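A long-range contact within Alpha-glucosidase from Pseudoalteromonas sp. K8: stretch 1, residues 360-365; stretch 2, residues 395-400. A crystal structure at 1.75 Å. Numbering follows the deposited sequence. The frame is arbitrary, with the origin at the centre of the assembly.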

# COMPACT_ATOMS: atom_id res chain seq x y z
N SER A 360 -5.23 -18.78 -6.10
CA SER A 360 -5.39 -18.68 -7.55
C SER A 360 -6.79 -18.20 -7.92
O SER A 360 -7.40 -18.66 -8.89
CB SER A 360 -5.07 -20.01 -8.25
OG SER A 360 -3.67 -20.23 -8.24
N GLY A 361 -7.32 -17.29 -7.12
CA GLY A 361 -8.57 -16.63 -7.43
C GLY A 361 -9.82 -17.32 -6.95
O GLY A 361 -10.90 -16.71 -7.00
N ASN A 362 -9.75 -18.57 -6.49
CA ASN A 362 -10.97 -19.26 -6.06
C ASN A 362 -11.16 -19.00 -4.57
O ASN A 362 -10.60 -19.71 -3.73
CB ASN A 362 -10.91 -20.75 -6.36
CG ASN A 362 -12.20 -21.46 -5.99
OD1 ASN A 362 -12.95 -21.02 -5.11
ND2 ASN A 362 -12.47 -22.58 -6.66
N VAL A 363 -11.98 -18.00 -4.25
CA VAL A 363 -12.11 -17.60 -2.86
C VAL A 363 -13.09 -18.49 -2.10
O VAL A 363 -13.05 -18.51 -0.86
CB VAL A 363 -12.51 -16.12 -2.75
CG1 VAL A 363 -11.39 -15.25 -3.34
CG2 VAL A 363 -13.83 -15.85 -3.47
N SER A 364 -13.95 -19.22 -2.79
CA SER A 364 -14.87 -20.11 -2.08
C SER A 364 -14.16 -21.35 -1.58
O SER A 364 -14.43 -21.82 -0.47
CB SER A 364 -16.04 -20.49 -2.99
OG SER A 364 -16.82 -19.35 -3.29
N ASN A 365 -13.24 -21.90 -2.39
CA ASN A 365 -12.42 -23.02 -1.93
C ASN A 365 -11.57 -22.62 -0.73
O ASN A 365 -11.34 -23.44 0.17
CB ASN A 365 -11.54 -23.52 -3.08
CG ASN A 365 -10.63 -24.65 -2.65
OD1 ASN A 365 -11.09 -25.70 -2.20
ND2 ASN A 365 -9.32 -24.46 -2.79
N ASN A 395 -11.80 -11.78 -12.58
CA ASN A 395 -11.90 -13.24 -12.64
C ASN A 395 -11.66 -13.91 -11.28
O ASN A 395 -11.26 -15.07 -11.23
CB ASN A 395 -10.95 -13.80 -13.69
CG ASN A 395 -11.51 -13.65 -15.08
OD1 ASN A 395 -12.26 -14.50 -15.54
ND2 ASN A 395 -11.19 -12.54 -15.74
N ILE A 396 -11.92 -13.20 -10.18
CA ILE A 396 -12.17 -13.90 -8.93
C ILE A 396 -13.29 -14.90 -9.17
O ILE A 396 -14.29 -14.59 -9.81
CB ILE A 396 -12.54 -12.90 -7.82
CG1 ILE A 396 -11.33 -12.05 -7.40
CG2 ILE A 396 -13.16 -13.63 -6.61
CD1 ILE A 396 -10.27 -12.82 -6.63
N LYS A 397 -13.13 -16.12 -8.66
CA LYS A 397 -14.16 -17.14 -8.77
C LYS A 397 -14.79 -17.36 -7.40
O LYS A 397 -14.09 -17.64 -6.42
CB LYS A 397 -13.57 -18.45 -9.29
CG LYS A 397 -14.58 -19.59 -9.38
CD LYS A 397 -13.88 -20.86 -9.88
CE LYS A 397 -14.82 -22.03 -9.89
NZ LYS A 397 -14.17 -23.23 -10.49
N ARG A 398 -16.12 -17.22 -7.34
CA ARG A 398 -16.88 -17.64 -6.17
C ARG A 398 -17.98 -18.59 -6.60
O ARG A 398 -18.40 -18.60 -7.76
CB ARG A 398 -17.49 -16.44 -5.42
CG ARG A 398 -18.61 -15.76 -6.18
CD ARG A 398 -19.16 -14.56 -5.41
NE ARG A 398 -20.23 -13.91 -6.15
CZ ARG A 398 -21.53 -14.11 -5.91
NH1 ARG A 398 -22.43 -13.47 -6.64
NH2 ARG A 398 -21.91 -14.94 -4.95
N ILE A 399 -18.44 -19.41 -5.66
CA ILE A 399 -19.57 -20.31 -5.86
C ILE A 399 -20.73 -19.72 -5.07
O ILE A 399 -20.62 -19.53 -3.85
CB ILE A 399 -19.25 -21.74 -5.40
CG1 ILE A 399 -17.98 -22.25 -6.08
CG2 ILE A 399 -20.41 -22.65 -5.70
CD1 ILE A 399 -18.09 -22.37 -7.58
N ASP A 400 -21.84 -19.44 -5.74
CA ASP A 400 -22.94 -18.79 -5.04
C ASP A 400 -23.77 -19.83 -4.28
O ASP A 400 -23.48 -21.03 -4.29
CB ASP A 400 -23.78 -17.93 -6.00
CG ASP A 400 -24.69 -18.74 -6.95
OD1 ASP A 400 -24.90 -19.96 -6.80
OD2 ASP A 400 -25.22 -18.08 -7.87

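Residues 361-364 run alongside the strand 396-399 in nearly the same direction, their end-to-end vectors 22° apart, and the two segments are joined by a single beta bridge between Asn-362 and Lys-397, whose CA atoms lie 4.7 Å apart. Both backbone polar groups of Lys-397 are used here. Its N donates to Gly-361 O (N to O 2.8 Å, 168° at the hydrogen), a short and almost straight bond, and its O accepts from Val-363 N (O to N 3.0 Å, 147°), a more bent one. One strand residue thus bonds to the residues before and after Asn-362, the pattern expected of a parallel bridge. The same carbonyl also receives a CA-H...O contact, Asn-362 CA lying 3.5 Å from Lys-397 O.

Gly-361 adopts phi/psi of 88/-12, where a CB would be jammed against the carbonyl O of Ser-360. The backbone angles alone call for glycine; the strand does not, since an ideal CB would stand 3.7 Å from Asn-395 O, an ordinary contact.

Beyond the bridge, stretch 1 turns into a helix at Val-363, and a side chain takes over the pairing. Ser-364, its CA-to-CB bond pointing toward the strand and chi1 in the m well, places OG 2.9 Å from Ile-399 N and accepts its hydrogen at 169°. The next inward-facing strand amide after Lys-397 is thereby satisfied by a hydroxyl rather than by a backbone carbonyl. The same OG packs 3.3 Å from Arg-398 CA.

Asn-362 occupies the N-cap position: its OD1 accepts from Asn-365 N at 2.9 Å and 174°, serving an amide of the first helical turn, which has no preceding turn to supply a carbonyl. Ser-364 N also lies 3.1 Å from Asn-362 OD1. The amide end of the side chain, ND2, is hydrogen-bonded elsewhere in the structure and meets the strand through an ordinary packing contact, 3.9 Å from Lys-397 CD. That lysine is extended, all four chi angles t, so its aliphatic chain passes Asn-362 while NZ finds its partner elsewhere.

The apolar pairing is small: Val-363 CG2 rests 3.9 Å from Ile-396 CG2, two buried branched side chains in van der Waals contact, and Val-363 CG2 is also 4.2 Å from Arg-398 CB. The end of the Arg-398 side chain leads away, with NE and NH1 hydrogen-bonded elsewhere. Altogether the contact buries 348 Å², counting both sides.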